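Local structure of Esterase/lipase-like protein (Caldicellulosiruptor lactoaceticus 6A, 6A6O) at residues 52-65 with 121-135. The protein hydrolyses acetyl esters and cleaves beta-1,4-xylosides as a bifunctional enzyme. Sequence-based numbering, arbitrary orientation.
Sequences KQLPCIIVFPGGGY and NIDPNRIGVLGFSAG
Pro55 lies under one face of the Arg126 guanidinium, its CD 3.4 Å from Arg126 NH1; at the edge, Arg126 NE bonds Asp123 OD2 in the guanidinium plane, a salt bridge of 2.8 Å. Water 2 joins Arg126 NH2 to Gln53 OE1. Replacing Arg126 by alanine is likely to leave the Asp123 carboxylate without its charged mate and the face of Pro55 uncovered. Val129 CB lies over one face of the Phe60 ring, offset toward the rim; its CG1 comes within 3.7 Å of Phe60 CZ, and Gly135 O lies at the edge. Phe60 CG is anti to its carbonyl carbon (chi1 -65°), which stands the ring off the sheet, leaning back along its own strand, so its far rim meets Val129. Ala134 CB lies over one face of the Tyr65 ring in a CH-pi contact, and Tyr65 OH bonds His137. Strands 54-60 and 127-132 run parallel, Phe60 N giving Leu130 O a nearly straight bond of 2.6 Å. Gly131, Ser133 and Gly135 fit the nucleophile elbow of an alpha/beta-hydrolase, and Ser133 OG bonds His254, consistent with a catalytic triad. Strand 86-91 flanks 54-60 on its other side; helix 74-82 packs on Ile57 and Val59, helix 134-142 on Phe60 and Val129.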
loop_
_atom_site.group_PDB
_atom_site.type_symbol
_atom_site.label_atom_id
_atom_site.label_comp_id
_atom_site.label_asym_id
_atom_site.label_seq_id
_atom_site.Cartn_x
_atom_site.Cartn_y
_atom_site.Cartn_z
ATOM N N LYS A 52 -0.922 7.673 -24.020
ATOM C CA LYS A 52 0.272 8.130 -23.326
ATOM C C LYS A 52 0.567 7.212 -22.144
ATOM O O LYS A 52 -0.261 6.391 -21.736
ATOM C CB LYS A 52 0.104 9.580 -22.850
ATOM C CG LYS A 52 -0.885 9.744 -21.695
ATOM C CD LYS A 52 -1.491 11.145 -21.645
ATOM C CE LYS A 52 -0.422 12.224 -21.546
ATOM N NZ LYS A 52 -1.016 13.557 -21.242
ATOM N N GLN A 53 1.777 7.353 -21.609
ATOM C CA GLN A 53 2.157 6.644 -20.396
ATOM C C GLN A 53 1.294 7.104 -19.232
ATOM O O GLN A 53 1.016 8.297 -19.083
ATOM C CB GLN A 53 3.625 6.912 -20.072
ATOM C CG GLN A 53 4.523 5.715 -20.153
ATOM C CD GLN A 53 5.939 6.069 -19.746
ATOM O OE1 GLN A 53 6.220 7.212 -19.365
ATOM N NE2 GLN A 53 6.839 5.094 -19.819
ATOM N N LEU A 54 0.888 6.158 -18.391
ATOM C CA LEU A 54 0.043 6.567 -17.280
ATOM C C LEU A 54 0.731 6.340 -15.942
ATOM O O LEU A 54 1.541 5.419 -15.801
ATOM C CB LEU A 54 -1.277 5.794 -17.274
ATOM C CG LEU A 54 -2.209 6.143 -18.424
ATOM C CD1 LEU A 54 -3.431 5.278 -18.314
ATOM C CD2 LEU A 54 -2.574 7.607 -18.365
ATOM N N PRO A 55 0.403 7.149 -14.938
ATOM C CA PRO A 55 0.805 6.830 -13.566
ATOM C C PRO A 55 -0.041 5.684 -13.030
ATOM O O PRO A 55 -1.104 5.351 -13.568
ATOM C CB PRO A 55 0.523 8.134 -12.813
ATOM C CG PRO A 55 -0.677 8.681 -13.520
ATOM C CD PRO A 55 -0.425 8.369 -14.991
ATOM N N CYS A 56 0.450 5.075 -11.951
ATOM C CA CYS A 56 -0.117 3.836 -11.439
ATOM C C CYS A 56 -0.133 3.866 -9.916
ATOM O O CYS A 56 0.829 4.317 -9.294
ATOM C CB CYS A 56 0.697 2.623 -11.930
ATOM S SG CYS A 56 0.339 1.084 -11.113
ATOM N N ILE A 57 -1.229 3.395 -9.321
ATOM C CA ILE A 57 -1.314 3.187 -7.878
ATOM C C ILE A 57 -1.671 1.729 -7.622
ATOM O O ILE A 57 -2.643 1.214 -8.188
ATOM C CB ILE A 57 -2.360 4.108 -7.224
ATOM C CG1 ILE A 57 -1.891 5.573 -7.243
ATOM C CG2 ILE A 57 -2.658 3.634 -5.809
ATOM C CD1 ILE A 57 -0.780 5.880 -6.218
ATOM N N ILE A 58 -0.903 1.068 -6.762
ATOM C CA ILE A 58 -1.260 -0.264 -6.285
ATOM C C ILE A 58 -1.971 -0.104 -4.954
ATOM O O ILE A 58 -1.423 0.497 -4.019
ATOM C CB ILE A 58 -0.025 -1.168 -6.135
ATOM C CG1 ILE A 58 0.790 -1.184 -7.430
ATOM C CG2 ILE A 58 -0.455 -2.582 -5.732
ATOM C CD1 ILE A 58 2.148 -1.882 -7.273
ATOM N N VAL A 59 -3.179 -0.648 -4.865
ATOM C CA VAL A 59 -4.034 -0.495 -3.696
ATOM C C VAL A 59 -3.824 -1.679 -2.765
ATOM O O VAL A 59 -3.935 -2.839 -3.188
ATOM C CB VAL A 59 -5.508 -0.373 -4.101
ATOM C CG1 VAL A 59 -6.384 -0.339 -2.841
ATOM C CG2 VAL A 59 -5.709 0.860 -4.958
ATOM N N PHE A 60 -3.509 -1.388 -1.491
ATOM C CA PHE A 60 -3.345 -2.400 -0.452
ATOM C C PHE A 60 -4.585 -2.365 0.435
ATOM O O PHE A 60 -4.683 -1.491 1.312
ATOM C CB PHE A 60 -2.094 -2.136 0.401
ATOM C CG PHE A 60 -0.770 -2.233 -0.316
ATOM C CD1 PHE A 60 -0.668 -2.361 -1.692
ATOM C CD2 PHE A 60 0.397 -2.192 0.431
ATOM C CE1 PHE A 60 0.562 -2.444 -2.306
ATOM C CE2 PHE A 60 1.643 -2.280 -0.175
ATOM C CZ PHE A 60 1.731 -2.398 -1.545
ATOM N N PRO A 61 -5.537 -3.282 0.286
ATOM C CA PRO A 61 -6.718 -3.261 1.154
ATOM C C PRO A 61 -6.353 -3.608 2.591
ATOM O O PRO A 61 -5.335 -4.245 2.864
ATOM C CB PRO A 61 -7.634 -4.333 0.538
ATOM C CG PRO A 61 -6.689 -5.264 -0.144
ATOM C CD PRO A 61 -5.538 -4.438 -0.634
ATOM N N GLY A 62 -7.213 -3.177 3.519
ATOM C CA GLY A 62 -7.068 -3.505 4.925
ATOM C C GLY A 62 -7.745 -4.819 5.279
ATOM O O GLY A 62 -8.160 -5.591 4.414
ATOM N N GLY A 63 -7.861 -5.067 6.583
ATOM C CA GLY A 63 -8.383 -6.344 7.051
ATOM C C GLY A 63 -7.586 -7.012 8.159
ATOM O O GLY A 63 -7.683 -8.230 8.350
ATOM N N GLY A 64 -6.798 -6.231 8.900
ATOM C CA GLY A 64 -6.136 -6.726 10.095
ATOM C C GLY A 64 -5.173 -7.873 9.896
ATOM O O GLY A 64 -4.866 -8.584 10.858
ATOM N N TYR A 65 -4.681 -8.074 8.675
ATOM C CA TYR A 65 -3.822 -9.197 8.306
ATOM C C TYR A 65 -4.519 -10.543 8.487
ATOM O O TYR A 65 -3.856 -11.571 8.629
ATOM C CB TYR A 65 -2.490 -9.170 9.073
ATOM C CG TYR A 65 -1.558 -8.067 8.611
ATOM C CD1 TYR A 65 -1.034 -8.071 7.321
ATOM C CD2 TYR A 65 -1.207 -7.021 9.461
ATOM C CE1 TYR A 65 -0.172 -7.062 6.893
ATOM C CE2 TYR A 65 -0.360 -6.015 9.046
ATOM C CZ TYR A 65 0.165 -6.034 7.775
ATOM O OH TYR A 65 1.027 -5.023 7.360
ATOM N N ASN A 121 1.952 -0.002 -20.216
ATOM C CA ASN A 121 1.786 1.414 -20.551
ATOM C C ASN A 121 1.781 2.287 -19.293
ATOM O O ASN A 121 1.009 3.244 -19.179
ATOM C CB ASN A 121 0.520 1.648 -21.383
ATOM C CG ASN A 121 0.461 3.040 -21.973
ATOM O OD1 ASN A 121 1.489 3.630 -22.307
ATOM N ND2 ASN A 121 -0.748 3.583 -22.084
ATOM N N ILE A 122 2.662 1.960 -18.347
ATOM C CA ILE A 122 2.768 2.661 -17.071
ATOM C C ILE A 122 4.131 3.336 -16.977
ATOM O O ILE A 122 5.144 2.769 -17.401
ATOM C CB ILE A 122 2.559 1.681 -15.899
ATOM C CG1 ILE A 122 1.080 1.305 -15.787
ATOM C CG2 ILE A 122 3.113 2.248 -14.591
ATOM C CD1 ILE A 122 0.856 0.035 -15.018
ATOM N N ASP A 123 4.154 4.544 -16.422
ATOM C CA ASP A 123 5.407 5.248 -16.163
ATOM C C ASP A 123 6.116 4.571 -14.998
ATOM O O ASP A 123 5.569 4.549 -13.885
ATOM C CB ASP A 123 5.104 6.709 -15.862
ATOM C CG ASP A 123 6.349 7.552 -15.611
ATOM O OD1 ASP A 123 7.484 7.025 -15.540
ATOM O OD2 ASP A 123 6.176 8.784 -15.492
ATOM N N PRO A 124 7.302 3.982 -15.198
ATOM C CA PRO A 124 7.968 3.288 -14.082
ATOM C C PRO A 124 8.403 4.228 -12.970
ATOM O O PRO A 124 8.703 3.765 -11.859
ATOM C CB PRO A 124 9.173 2.613 -14.754
ATOM C CG PRO A 124 9.486 3.512 -15.909
ATOM C CD PRO A 124 8.139 3.997 -16.416
ATOM N N ASN A 125 8.429 5.532 -13.223
ATOM C CA ASN A 125 8.757 6.507 -12.194
ATOM C C ASN A 125 7.524 7.159 -11.589
ATOM O O ASN A 125 7.658 8.117 -10.827
ATOM C CB ASN A 125 9.702 7.561 -12.758
ATOM C CG ASN A 125 11.019 6.956 -13.175
ATOM O OD1 ASN A 125 11.640 6.236 -12.394
ATOM N ND2 ASN A 125 11.433 7.201 -14.415
ATOM N N ARG A 126 6.336 6.640 -11.883
ATOM C CA ARG A 126 5.100 7.080 -11.241
ATOM C C ARG A 126 4.283 5.848 -10.846
ATOM O O ARG A 126 3.162 5.631 -11.302
ATOM C CB ARG A 126 4.294 8.015 -12.141
ATOM C CG ARG A 126 4.863 9.437 -12.215
ATOM C CD ARG A 126 3.959 10.359 -13.000
ATOM N NE ARG A 126 3.858 9.962 -14.405
ATOM C CZ ARG A 126 2.822 10.251 -15.194
ATOM N NH1 ARG A 126 1.788 10.931 -14.717
ATOM N NH2 ARG A 126 2.815 9.855 -16.463
ATOM N N ILE A 127 4.876 5.021 -9.989
ATOM C CA ILE A 127 4.222 3.851 -9.418
ATOM C C ILE A 127 4.191 4.048 -7.911
ATOM O O ILE A 127 5.232 3.943 -7.253
ATOM C CB ILE A 127 4.949 2.548 -9.776
ATOM C CG1 ILE A 127 4.929 2.321 -11.292
ATOM C CG2 ILE A 127 4.312 1.353 -9.052
ATOM C CD1 ILE A 127 5.882 1.237 -11.735
ATOM N N GLY A 128 3.006 4.330 -7.364
ATOM C CA GLY A 128 2.823 4.533 -5.946
ATOM C C GLY A 128 1.949 3.452 -5.327
ATOM O O GLY A 128 1.426 2.564 -6.000
ATOM N N VAL A 129 1.798 3.544 -4.007
ATOM C CA VAL A 129 0.980 2.594 -3.266
ATOM C C VAL A 129 -0.010 3.367 -2.405
ATOM O O VAL A 129 0.265 4.484 -1.952
ATOM C CB VAL A 129 1.821 1.632 -2.391
ATOM C CG1 VAL A 129 2.703 0.710 -3.287
ATOM C CG2 VAL A 129 2.651 2.429 -1.364
ATOM N N LEU A 130 -1.183 2.766 -2.212
ATOM C CA LEU A 130 -2.249 3.343 -1.402
ATOM C C LEU A 130 -2.801 2.225 -0.526
ATOM O O LEU A 130 -3.178 1.167 -1.032
ATOM C CB LEU A 130 -3.335 3.974 -2.297
ATOM C CG LEU A 130 -4.527 4.679 -1.631
ATOM C CD1 LEU A 130 -5.155 5.741 -2.526
ATOM C CD2 LEU A 130 -5.604 3.655 -1.217
ATOM N N GLY A 131 -2.811 2.429 0.786
ATOM C CA GLY A 131 -3.209 1.384 1.708
ATOM C C GLY A 131 -4.170 1.895 2.760
ATOM O O GLY A 131 -4.096 3.042 3.193
ATOM N N PHE A 132 -5.077 1.004 3.162
ATOM C CA PHE A 132 -6.060 1.236 4.209
ATOM C C PHE A 132 -5.753 0.359 5.418
ATOM O O PHE A 132 -5.621 -0.863 5.279
ATOM C CB PHE A 132 -7.474 0.893 3.729
ATOM C CG PHE A 132 -7.950 1.695 2.559
ATOM C CD1 PHE A 132 -7.670 1.294 1.258
ATOM C CD2 PHE A 132 -8.710 2.840 2.764
ATOM C CE1 PHE A 132 -8.151 2.029 0.180
ATOM C CE2 PHE A 132 -9.186 3.577 1.706
ATOM C CZ PHE A 132 -8.898 3.177 0.408
ATOM N N SER A 133 -5.722 0.964 6.607
ATOM C CA SER A 133 -5.661 0.230 7.883
ATOM C C SER A 133 -4.440 -0.686 7.882
ATOM O O SER A 133 -3.312 -0.183 7.740
ATOM C CB SER A 133 -7.013 -0.468 8.105
ATOM O OG SER A 133 -7.071 -1.013 9.415
ATOM N N ALA A 134 -4.588 -2.007 8.038
ATOM C CA ALA A 134 -3.427 -2.892 7.951
ATOM C C ALA A 134 -2.768 -2.832 6.573
ATOM O O ALA A 134 -1.557 -3.035 6.459
ATOM C CB ALA A 134 -3.829 -4.330 8.279
ATOM N N GLY A 135 -3.551 -2.590 5.512
ATOM C CA GLY A 135 -2.956 -2.326 4.212
ATOM C C GLY A 135 -2.137 -1.049 4.192
ATOM O O GLY A 135 -1.146 -0.947 3.459
HETATM O O HOH W 1 6.021 2.850 -20.126
HETATM O O HOH W 2 4.903 9.503 -18.495
HETATM O O HOH W 3 -7.244 -3.571 9.190
#